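Long-range contacts in elongation factor G (Thermus thermophilus, PDB 1WDT), which binds GTP and magnesium and probably acts as a GTPase translation elongation factor on the ribosome: residues 84-89 with 429-434; 167-172 with 252-257; 316-321 with 360-365; 491-496 with 511-516. All blocks are in the same frame, centred on the assembly; numbering follows the deposited sequence.

Contact 1 of 4, residues 84-89 with 429-434; sequences YGDFVG and GELHLA
Asp86 meets the first turn of helix 430-442 with its carboxylate. Its OD1 accepts a hydrogen bond from the backbone N of His432 at 2.9 Å. The bond is bent, 146° at the hydrogen. The N-H comes from the anti side, 30° out of the carboxylate plane. With CG anti to its own carbonyl carbon (chi1 -72°), the carboxylate reaches across to this helix start. The same OD1 lies 3.2 Å from Leu431 CB and 3.3 Å from Gly429 CA, so it sits close over the N-terminal turn. Leu431 supplies the apolar half. Its CD1 touches the Phe87 ring, 3.4 Å from Phe87 CZ, and also meets Tyr84 CD1 at 4.0 Å. The Leu431 side chain crosses both aromatic side chains at about a right angle. His432 turns one ring face to the backbone O of Asp86, which stands 3.5 Å above the ring plane. The imidazole is held from elsewhere: ND1 is bonded to the backbone N of His428 and NE2 to Asp409. The contact joins the GTP-binding domain to domain III. Tyr84 also touches Thr60 of the GTP site, which places it beside the nucleotide. With an alanine in place of Asp86 the carboxylate is gone, and the N-H of His432 is likely to be left without this acceptor. The chemistry is that of a carboxylate at a helix N-terminus, where the helix dipole probably stabilises the charge, beside a small apolar patch.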
# COMPACT_ATOMS: atom_id res chain seq x y z
N TYR A 84 8.61 -5.42 -1.57
CA TYR A 84 7.68 -5.96 -0.58
C TYR A 84 6.35 -5.22 -0.50
O TYR A 84 6.30 -4.00 -0.62
CB TYR A 84 8.33 -5.97 0.81
CG TYR A 84 9.47 -6.96 0.95
CD1 TYR A 84 10.79 -6.52 1.03
CD2 TYR A 84 9.23 -8.33 0.99
CE1 TYR A 84 11.85 -7.42 1.15
CE2 TYR A 84 10.27 -9.25 1.11
CZ TYR A 84 11.58 -8.79 1.19
OH TYR A 84 12.61 -9.68 1.31
N GLY A 85 5.28 -5.98 -0.27
CA GLY A 85 3.96 -5.39 -0.16
C GLY A 85 3.88 -4.41 0.99
O GLY A 85 2.96 -3.60 1.07
N ASP A 86 4.84 -4.49 1.90
CA ASP A 86 4.89 -3.59 3.05
C ASP A 86 4.96 -2.14 2.56
O ASP A 86 4.43 -1.24 3.19
CB ASP A 86 6.14 -3.88 3.89
CG ASP A 86 6.04 -5.18 4.67
OD1 ASP A 86 5.85 -5.13 5.90
OD2 ASP A 86 6.14 -6.26 4.05
N PHE A 87 5.60 -1.94 1.42
CA PHE A 87 5.77 -0.61 0.87
C PHE A 87 4.89 -0.32 -0.34
O PHE A 87 5.29 0.36 -1.28
CB PHE A 87 7.25 -0.41 0.57
CG PHE A 87 8.16 -0.91 1.66
CD1 PHE A 87 9.01 -2.00 1.44
CD2 PHE A 87 8.13 -0.33 2.93
CE1 PHE A 87 9.82 -2.49 2.47
CE2 PHE A 87 8.94 -0.81 3.97
CZ PHE A 87 9.78 -1.90 3.74
N VAL A 88 3.67 -0.84 -0.29
CA VAL A 88 2.69 -0.67 -1.35
C VAL A 88 2.47 0.84 -1.63
O VAL A 88 2.21 1.22 -2.77
CB VAL A 88 1.35 -1.36 -0.94
CG1 VAL A 88 0.88 -0.82 0.41
CG2 VAL A 88 0.29 -1.19 -2.02
N GLY A 89 2.61 1.67 -0.60
CA GLY A 89 2.44 3.10 -0.77
C GLY A 89 3.37 3.66 -1.83
O GLY A 89 2.93 4.34 -2.76
N GLY A 429 2.48 -4.25 7.55
CA GLY A 429 3.24 -5.44 7.89
C GLY A 429 4.26 -5.18 8.97
O GLY A 429 4.54 -4.04 9.32
N GLU A 430 4.83 -6.26 9.49
CA GLU A 430 5.84 -6.18 10.53
C GLU A 430 7.03 -5.35 10.04
O GLU A 430 7.56 -4.51 10.77
CB GLU A 430 6.29 -7.59 10.92
CG GLU A 430 7.46 -7.66 11.88
CD GLU A 430 7.65 -9.06 12.47
OE1 GLU A 430 7.24 -10.05 11.82
OE2 GLU A 430 8.22 -9.17 13.57
N LEU A 431 7.43 -5.59 8.79
CA LEU A 431 8.55 -4.87 8.18
C LEU A 431 8.24 -3.38 8.02
O LEU A 431 9.08 -2.52 8.31
CB LEU A 431 8.87 -5.48 6.81
CG LEU A 431 10.30 -5.40 6.28
CD1 LEU A 431 10.25 -5.14 4.78
CD2 LEU A 431 11.10 -4.30 6.96
N HIS A 432 7.04 -3.07 7.53
CA HIS A 432 6.64 -1.67 7.35
C HIS A 432 6.71 -0.94 8.69
O HIS A 432 7.33 0.12 8.79
CB HIS A 432 5.20 -1.60 6.82
CG HIS A 432 4.73 -0.21 6.50
ND1 HIS A 432 3.40 0.14 6.45
CD2 HIS A 432 5.42 0.91 6.17
CE1 HIS A 432 3.28 1.41 6.11
NE2 HIS A 432 4.50 1.90 5.93
N LEU A 433 6.10 -1.52 9.71
CA LEU A 433 6.09 -0.92 11.04
C LEU A 433 7.50 -0.78 11.62
O LEU A 433 7.82 0.22 12.27
CB LEU A 433 5.20 -1.74 11.98
CG LEU A 433 3.73 -1.69 11.57
CD1 LEU A 433 2.91 -2.66 12.42
CD2 LEU A 433 3.22 -0.26 11.74
N ALA A 434 8.34 -1.77 11.37
CA ALA A 434 9.72 -1.70 11.86
C ALA A 434 10.42 -0.51 11.20
O ALA A 434 11.18 0.21 11.86
CB ALA A 434 10.46 -3.00 11.55

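Contact 2 of 4, residues 167-172 with 252-257; sequences GKWVGL and LASGER. With GTP (guanosine-5'-triphosphate), chain C.
Lys168 reaches Arg257 with its extended chain, Lys168 CE coming 3.7 Å from Arg257 NH2. The like charges stay close, with Lys168 NZ 4.0 Å from Arg257 NH2. A water joins the next residue to the same arginine: it donates to Trp169 O and accepts from Arg257 NH2, in the guanidinium plane. Trp169 has the largest share of the buried surface. Its CG is anti to the backbone N (chi1 175°), which sends the indole toward the loop after strand 248-252. The ring meets Ser254 CB at its edge, 3.5 Å from Trp169 CH2. Leu252 CG packs 3.7 Å from Trp169 CZ2. The indole NE1 makes a weak bond to Gly171 O within its own strand. Val170 and Gly171 form a classic beta bulge opposite Leu163. Leu172 then sets CD2 3.6 Å from Leu252 O. Ser254 OG donates to GTP O6 at 2.6 Å and accepts from Arg257 N at 2.8 Å, an ST motif. Glu256 OE1 takes the ribose O2' hydroxyl. Asp137, from another loop, also bonds GTP and is touched by Arg257. Segment 252-257 is one of the guanine-recognition loops of a P-loop GTPase, with the edge of the indole packed against its serine CB.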
# COMPACT_ATOMS: atom_id res chain seq x y z
N GLY A 167 27.83 -23.79 -21.15
CA GLY A 167 26.90 -23.82 -20.03
C GLY A 167 26.83 -22.54 -19.20
O GLY A 167 26.00 -22.44 -18.30
N LYS A 168 27.69 -21.58 -19.51
CA LYS A 168 27.71 -20.30 -18.79
C LYS A 168 27.00 -19.20 -19.58
O LYS A 168 27.22 -19.05 -20.77
CB LYS A 168 29.17 -19.88 -18.55
CG LYS A 168 29.32 -18.50 -17.92
CD LYS A 168 30.78 -18.12 -17.78
CE LYS A 168 30.95 -16.79 -17.07
NZ LYS A 168 32.39 -16.41 -16.93
N TRP A 169 26.16 -18.43 -18.90
CA TRP A 169 25.44 -17.32 -19.54
C TRP A 169 26.43 -16.18 -19.73
O TRP A 169 26.96 -15.66 -18.75
CB TRP A 169 24.27 -16.87 -18.66
CG TRP A 169 23.53 -15.66 -19.19
CD1 TRP A 169 23.15 -15.42 -20.48
CD2 TRP A 169 23.03 -14.55 -18.42
NE1 TRP A 169 22.46 -14.23 -20.57
CE2 TRP A 169 22.36 -13.68 -19.32
CE3 TRP A 169 23.08 -14.20 -17.06
CZ2 TRP A 169 21.75 -12.49 -18.90
CZ3 TRP A 169 22.48 -13.02 -16.64
CH2 TRP A 169 21.82 -12.18 -17.57
N VAL A 170 26.68 -15.79 -20.98
CA VAL A 170 27.63 -14.71 -21.23
C VAL A 170 27.06 -13.54 -22.02
O VAL A 170 27.74 -12.52 -22.20
CB VAL A 170 28.90 -15.22 -21.95
CG1 VAL A 170 29.58 -16.30 -21.12
CG2 VAL A 170 28.54 -15.75 -23.34
N GLY A 171 25.83 -13.67 -22.50
CA GLY A 171 25.27 -12.58 -23.27
C GLY A 171 23.84 -12.77 -23.73
O GLY A 171 23.03 -13.41 -23.06
N LEU A 172 23.53 -12.21 -24.89
CA LEU A 172 22.20 -12.34 -25.43
C LEU A 172 22.19 -12.38 -26.94
O LEU A 172 23.15 -11.99 -27.60
CB LEU A 172 21.31 -11.22 -24.91
CG LEU A 172 21.97 -9.85 -24.75
CD1 LEU A 172 22.27 -9.27 -26.11
CD2 LEU A 172 21.05 -8.95 -23.98
N LEU A 252 16.28 -9.44 -21.47
CA LEU A 252 17.16 -10.18 -20.59
C LEU A 252 18.30 -9.25 -20.18
O LEU A 252 19.00 -8.72 -21.04
CB LEU A 252 17.70 -11.40 -21.34
CG LEU A 252 18.51 -12.49 -20.65
CD1 LEU A 252 17.72 -13.07 -19.47
CD2 LEU A 252 18.84 -13.58 -21.66
N ALA A 253 18.49 -9.05 -18.88
CA ALA A 253 19.57 -8.18 -18.40
C ALA A 253 19.93 -8.46 -16.95
O ALA A 253 19.12 -8.97 -16.18
CB ALA A 253 19.18 -6.70 -18.57
N SER A 254 21.15 -8.12 -16.57
CA SER A 254 21.61 -8.33 -15.21
C SER A 254 22.61 -7.24 -14.85
O SER A 254 23.60 -7.05 -15.55
CB SER A 254 22.29 -9.70 -15.09
OG SER A 254 23.08 -9.78 -13.91
N GLY A 255 22.34 -6.52 -13.77
CA GLY A 255 23.26 -5.48 -13.33
C GLY A 255 24.46 -6.13 -12.65
O GLY A 255 25.57 -5.60 -12.68
N GLU A 256 24.23 -7.30 -12.05
CA GLU A 256 25.29 -8.03 -11.36
C GLU A 256 26.30 -8.63 -12.35
O GLU A 256 27.51 -8.49 -12.15
CB GLU A 256 24.69 -9.14 -10.50
CG GLU A 256 25.54 -9.53 -9.30
CD GLU A 256 25.62 -8.41 -8.28
OE1 GLU A 256 24.57 -7.99 -7.76
OE2 GLU A 256 26.75 -7.94 -8.00
N ARG A 257 25.80 -9.29 -13.39
CA ARG A 257 26.66 -9.89 -14.41
C ARG A 257 27.04 -8.86 -15.47
O ARG A 257 27.87 -9.13 -16.33
CB ARG A 257 25.95 -11.06 -15.11
CG ARG A 257 25.63 -12.25 -14.21
CD ARG A 257 26.90 -12.79 -13.59
NE ARG A 257 27.89 -13.11 -14.60
CZ ARG A 257 29.15 -13.43 -14.32
NH1 ARG A 257 29.56 -13.48 -13.06
NH2 ARG A 257 30.00 -13.71 -15.31
PG GTP C . 14.00 -5.14 -3.33
O1G GTP C . 14.02 -5.80 -1.98
O2G GTP C . 14.28 -3.65 -3.30
O3G GTP C . 12.60 -5.35 -4.03
O3B GTP C . 15.18 -5.94 -4.19
PB GTP C . 15.61 -5.65 -5.72
O1B GTP C . 14.96 -6.57 -6.66
O2B GTP C . 15.99 -4.32 -6.08
O3A GTP C . 17.00 -6.32 -5.65
PA GTP C . 18.48 -5.74 -5.43
O1A GTP C . 19.11 -5.35 -6.76
O2A GTP C . 18.72 -5.16 -4.12
O5' GTP C . 19.27 -7.11 -5.13
C5' GTP C . 18.86 -8.48 -5.05
C4' GTP C . 20.04 -9.33 -4.59
O4' GTP C . 20.45 -10.27 -5.63
C3' GTP C . 21.32 -8.55 -4.24
O3' GTP C . 21.99 -9.10 -3.10
C2' GTP C . 22.12 -8.59 -5.52
O2' GTP C . 23.52 -8.63 -5.24
C1' GTP C . 21.70 -9.87 -6.21
N9 GTP C . 21.48 -9.81 -7.68
C8 GTP C . 20.82 -8.81 -8.38
N7 GTP C . 20.77 -9.02 -9.67
C5 GTP C . 21.43 -10.22 -9.84
C6 GTP C . 21.71 -10.97 -11.04
O6 GTP C . 21.41 -10.71 -12.20
N1 GTP C . 22.43 -12.17 -10.77
C2 GTP C . 22.83 -12.57 -9.49
N2 GTP C . 23.50 -13.73 -9.42
N3 GTP C . 22.57 -11.88 -8.38
C4 GTP C . 21.87 -10.72 -8.62
O HOH W 1 29.17 -13.70 -18.04

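Contact 3 of 4, residues 316-321 with 360-365; sequences LQSEAG and MVLWQG
Two backbone hydrogen bonds join Gln317 and Trp363, an antiparallel hydrogen-bonded pair. Gln317 N donates to Trp363 O at 2.8 Å, and Trp363 N donates back to Gln317 O at 3.0 Å. Leu362 CA adds a CA-H...O contact to Gln317 O. A water bridges the turn and the start of strand 361-363, accepting from Glu319 N and donating to Val361 O. Ser318 OG donates to Gly321 O at 2.6 Å, which ties up the type I turn from Ser318 to Gly321. The aromatic contact comes next. The Trp363 indole folds over the strand 314-318 backbone, because CG lies between its own N and carbonyl carbon (chi1 69°). Gln317 CB makes a CH-pi contact over the five-membered ring of Trp363, 3.9 Å from its centroid. Gln317 O lies 3.7 Å above the indole plane, toward the rim. Near the far end of the ring, Glu319 OE2 is 4.0 Å from Trp363 CH2; that carboxylate pairs with Lys367. The apolar contacts follow. Leu316 CD1 crosses to Leu362 CB. Ser318 CB is tight against Leu362 CD1 at 3.4 Å. Met360 CE packs against the turn, touching Ala320 CB at 3.7 Å. Replacing Trp363 with a serine would probably uncover Gln317 CB and the backbone beneath the indole and open a gap there. The strands 314-318 and 361-363 are neighbours in the antiparallel sheet of domain 2. Backbone bonds set their register, while the indole shields one of the paired carbonyls on one face and Leu362 and Ser318 pack on the other.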
# COMPACT_ATOMS: atom_id res chain seq x y z
N LEU A 316 2.77 27.01 -10.70
CA LEU A 316 1.70 26.07 -10.98
C LEU A 316 0.62 26.31 -9.93
O LEU A 316 0.92 26.69 -8.80
CB LEU A 316 2.19 24.62 -10.87
CG LEU A 316 3.15 24.09 -11.94
CD1 LEU A 316 3.75 22.79 -11.47
CD2 LEU A 316 2.39 23.88 -13.25
N GLN A 317 -0.63 26.10 -10.32
CA GLN A 317 -1.74 26.24 -9.39
C GLN A 317 -1.91 24.90 -8.68
O GLN A 317 -1.58 23.85 -9.23
CB GLN A 317 -3.03 26.56 -10.16
CG GLN A 317 -3.38 28.03 -10.21
CD GLN A 317 -3.64 28.60 -8.83
OE1 GLN A 317 -4.41 28.04 -8.04
NE2 GLN A 317 -3.00 29.73 -8.52
N SER A 318 -2.43 24.94 -7.46
CA SER A 318 -2.66 23.73 -6.69
C SER A 318 -3.76 24.05 -5.70
O SER A 318 -4.09 25.22 -5.50
CB SER A 318 -1.41 23.30 -5.93
OG SER A 318 -1.19 24.15 -4.83
N GLU A 319 -4.32 23.02 -5.08
CA GLU A 319 -5.38 23.22 -4.09
C GLU A 319 -4.88 24.09 -2.94
O GLU A 319 -5.67 24.73 -2.25
CB GLU A 319 -5.86 21.87 -3.54
CG GLU A 319 -6.67 21.03 -4.53
CD GLU A 319 -7.88 21.78 -5.07
OE1 GLU A 319 -8.40 22.66 -4.36
OE2 GLU A 319 -8.31 21.48 -6.21
N ALA A 320 -3.56 24.12 -2.74
CA ALA A 320 -2.96 24.91 -1.67
C ALA A 320 -2.54 26.30 -2.15
O ALA A 320 -1.90 27.05 -1.43
CB ALA A 320 -1.75 24.18 -1.11
N GLY A 321 -2.91 26.63 -3.38
CA GLY A 321 -2.55 27.92 -3.92
C GLY A 321 -1.38 27.81 -4.88
O GLY A 321 -0.92 26.71 -5.19
N MET A 360 -1.50 15.54 -4.39
CA MET A 360 -1.90 16.86 -4.89
C MET A 360 -1.61 17.01 -6.37
O MET A 360 -0.53 16.64 -6.84
CB MET A 360 -1.19 17.97 -4.10
CG MET A 360 -1.85 18.26 -2.75
SD MET A 360 -0.99 19.54 -1.80
CE MET A 360 -1.14 20.95 -2.89
N VAL A 361 -2.58 17.53 -7.10
CA VAL A 361 -2.44 17.75 -8.53
C VAL A 361 -2.02 19.21 -8.72
O VAL A 361 -2.46 20.08 -7.97
CB VAL A 361 -3.79 17.50 -9.24
CG1 VAL A 361 -3.63 17.69 -10.74
CG2 VAL A 361 -4.29 16.08 -8.92
N LEU A 362 -1.16 19.46 -9.71
CA LEU A 362 -0.67 20.82 -10.02
C LEU A 362 -0.99 21.10 -11.49
O LEU A 362 -0.93 20.20 -12.32
CB LEU A 362 0.85 20.93 -9.82
CG LEU A 362 1.55 20.85 -8.45
CD1 LEU A 362 1.27 22.10 -7.67
CD2 LEU A 362 1.08 19.63 -7.69
N TRP A 363 -1.28 22.35 -11.83
CA TRP A 363 -1.62 22.63 -13.22
C TRP A 363 -1.57 24.10 -13.58
O TRP A 363 -1.37 24.96 -12.72
CB TRP A 363 -3.05 22.13 -13.47
CG TRP A 363 -4.08 22.96 -12.74
CD1 TRP A 363 -4.65 24.12 -13.18
CD2 TRP A 363 -4.57 22.76 -11.40
NE1 TRP A 363 -5.45 24.66 -12.21
CE2 TRP A 363 -5.42 23.85 -11.10
CE3 TRP A 363 -4.36 21.77 -10.43
CZ2 TRP A 363 -6.06 23.99 -9.86
CZ3 TRP A 363 -5.00 21.91 -9.19
CH2 TRP A 363 -5.84 23.01 -8.92
N GLN A 364 -1.75 24.37 -14.86
CA GLN A 364 -1.83 25.73 -15.39
C GLN A 364 -3.08 25.66 -16.27
O GLN A 364 -3.35 24.62 -16.87
CB GLN A 364 -0.62 26.11 -16.23
CG GLN A 364 0.60 26.53 -15.43
CD GLN A 364 1.70 27.08 -16.30
OE1 GLN A 364 2.77 27.43 -15.82
NE2 GLN A 364 1.43 27.18 -17.60
N GLY A 365 -3.84 26.74 -16.34
CA GLY A 365 -5.04 26.73 -17.16
C GLY A 365 -6.22 26.11 -16.44
O GLY A 365 -6.36 26.25 -15.23
O HOH W 2 -3.37 20.38 -5.64

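Contact 4 of 4, residues 491-496 with 511-516; sequences SEYGFE and AIEEGI
This is a strand-to-helix packing contact within domain IV. Strand 494-497 and the residue before it lie against helix 509-520. The axes of 494-496 and 511-516 approach to 10.1 Å, with 141° between their directions. Phe495 and Glu513 carry most of it. Phe495 has CG anti to its backbone N (chi1 -175°), which lays the ring against the helix. Glu513 CB sits over the centre of one face of the Phe495 ring, a CH-pi contact of 3.9 Å to the centroid and 6° off the normal. The isoleucines come to the ring edge instead. Ile512 CG2 is 3.8 Å from Phe495 CZ, and Ile516 CG1 is 4.3 Å from Phe495 CE1. The extended chain of Glu513 then runs back past the phenylalanine, and Glu513 OE2 comes 3.2 Å from Phe495 CB. That same Glu513 OE2 takes a hydrogen bond from Tyr493 OH at 2.8 Å. It uses its anti lone pair and lies in the plane of the tyrosine ring. Lys517 is a long, weak ion-pair partner of the same carboxylate oxygen. On strand 533-541, Val537 is touched by both Phe495 and Ile512, and Ala535 by Ile516. The Tyr493 ring meets Phe533 edge-to-face. Strand 494-497, helix 509-520 and strand 533-541 form a beta-alpha-beta unit with parallel strands, and this contact packs its helix on its first strand.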
# COMPACT_ATOMS: atom_id res chain seq x y z
N SER A 491 -30.33 -7.68 20.96
CA SER A 491 -29.22 -7.75 20.02
C SER A 491 -28.70 -6.36 19.71
O SER A 491 -27.49 -6.14 19.63
CB SER A 491 -29.67 -8.44 18.72
OG SER A 491 -30.66 -7.67 18.06
N GLU A 492 -29.62 -5.41 19.54
CA GLU A 492 -29.26 -4.03 19.21
C GLU A 492 -29.68 -3.04 20.30
O GLU A 492 -30.75 -3.18 20.89
CB GLU A 492 -29.92 -3.62 17.90
CG GLU A 492 -29.68 -4.57 16.73
CD GLU A 492 -28.40 -4.26 15.97
OE1 GLU A 492 -27.33 -4.16 16.61
OE2 GLU A 492 -28.47 -4.13 14.73
N TYR A 493 -28.85 -2.05 20.56
CA TYR A 493 -29.19 -1.04 21.55
C TYR A 493 -30.34 -0.17 21.04
O TYR A 493 -30.44 0.11 19.85
CB TYR A 493 -28.00 -0.13 21.86
CG TYR A 493 -28.40 1.20 22.46
CD1 TYR A 493 -28.67 2.30 21.64
CD2 TYR A 493 -28.56 1.34 23.84
CE1 TYR A 493 -29.09 3.52 22.19
CE2 TYR A 493 -28.98 2.55 24.40
CZ TYR A 493 -29.23 3.63 23.57
OH TYR A 493 -29.64 4.82 24.12
N GLY A 494 -31.20 0.24 21.97
CA GLY A 494 -32.33 1.08 21.62
C GLY A 494 -32.91 1.81 22.82
O GLY A 494 -33.04 1.25 23.91
N PHE A 495 -33.25 3.08 22.62
CA PHE A 495 -33.85 3.87 23.68
C PHE A 495 -35.36 3.87 23.43
O PHE A 495 -35.80 4.17 22.32
CB PHE A 495 -33.33 5.30 23.65
CG PHE A 495 -33.83 6.15 24.79
CD1 PHE A 495 -33.33 5.96 26.07
CD2 PHE A 495 -34.80 7.12 24.58
CE1 PHE A 495 -33.79 6.74 27.14
CE2 PHE A 495 -35.27 7.90 25.63
CZ PHE A 495 -34.76 7.71 26.92
N GLU A 496 -36.14 3.51 24.44
CA GLU A 496 -37.59 3.46 24.30
C GLU A 496 -38.27 4.34 25.34
O GLU A 496 -38.28 4.03 26.53
CB GLU A 496 -38.08 2.01 24.42
CG GLU A 496 -37.32 1.04 23.51
CD GLU A 496 -37.94 -0.35 23.47
OE1 GLU A 496 -38.45 -0.81 24.51
OE2 GLU A 496 -37.89 -0.98 22.39
N ALA A 511 -31.81 14.54 27.17
CA ALA A 511 -30.95 14.52 28.35
C ALA A 511 -30.95 13.16 29.04
O ALA A 511 -29.91 12.67 29.47
CB ALA A 511 -31.37 15.60 29.34
N ILE A 512 -32.12 12.54 29.14
CA ILE A 512 -32.23 11.23 29.77
C ILE A 512 -31.44 10.18 28.99
O ILE A 512 -30.74 9.36 29.59
CB ILE A 512 -33.72 10.79 29.90
CG1 ILE A 512 -34.40 11.64 30.98
CG2 ILE A 512 -33.83 9.30 30.23
CD1 ILE A 512 -35.90 11.46 31.06
N GLU A 513 -31.54 10.22 27.67
CA GLU A 513 -30.82 9.27 26.84
C GLU A 513 -29.31 9.51 26.92
O GLU A 513 -28.54 8.55 26.92
CB GLU A 513 -31.28 9.33 25.38
CG GLU A 513 -30.37 8.54 24.44
CD GLU A 513 -31.04 8.12 23.14
OE1 GLU A 513 -31.77 8.95 22.54
OE2 GLU A 513 -30.81 6.97 22.70
N GLU A 514 -28.90 10.77 26.98
CA GLU A 514 -27.48 11.09 27.08
C GLU A 514 -26.94 10.50 28.38
O GLU A 514 -25.83 9.98 28.42
CB GLU A 514 -27.25 12.61 27.05
CG GLU A 514 -27.83 13.30 25.82
CD GLU A 514 -27.35 14.73 25.64
OE1 GLU A 514 -27.27 15.48 26.64
OE2 GLU A 514 -27.06 15.12 24.49
N GLY A 515 -27.74 10.59 29.44
CA GLY A 515 -27.32 10.04 30.72
C GLY A 515 -27.16 8.53 30.66
O GLY A 515 -26.24 7.96 31.25
N ILE A 516 -28.07 7.86 29.95
CA ILE A 516 -27.99 6.41 29.81
C ILE A 516 -26.73 6.05 29.04
O ILE A 516 -26.00 5.13 29.41
CB ILE A 516 -29.20 5.83 29.03
CG1 ILE A 516 -30.50 6.04 29.82
CG2 ILE A 516 -28.94 4.36 28.71
CD1 ILE A 516 -30.58 5.31 31.14

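Overall arrangement
Contact 2 is the most buried of the four; contacts 1, 3 and 4 are partly buried. Only contact 1 joins two domains, the GTP-binding domain and domain III. The others each stay within one: contact 2 in the GTP-binding domain, contact 3 in domain 2, contact 4 in domain IV. None share a helix or strand. Contacts 1 and 2 lie near the nucleotide, their centres 31 Å apart, at the phosphate and guanine ends respectively. Contact 4 is remote, with its centre 72 Å from that of contact 2. Contact 3 rests on backbone pairing, contacts 1 and 4 on one carboxylate bond beside apolar groups, and contact 2 on tryptophan packing and a water bridge.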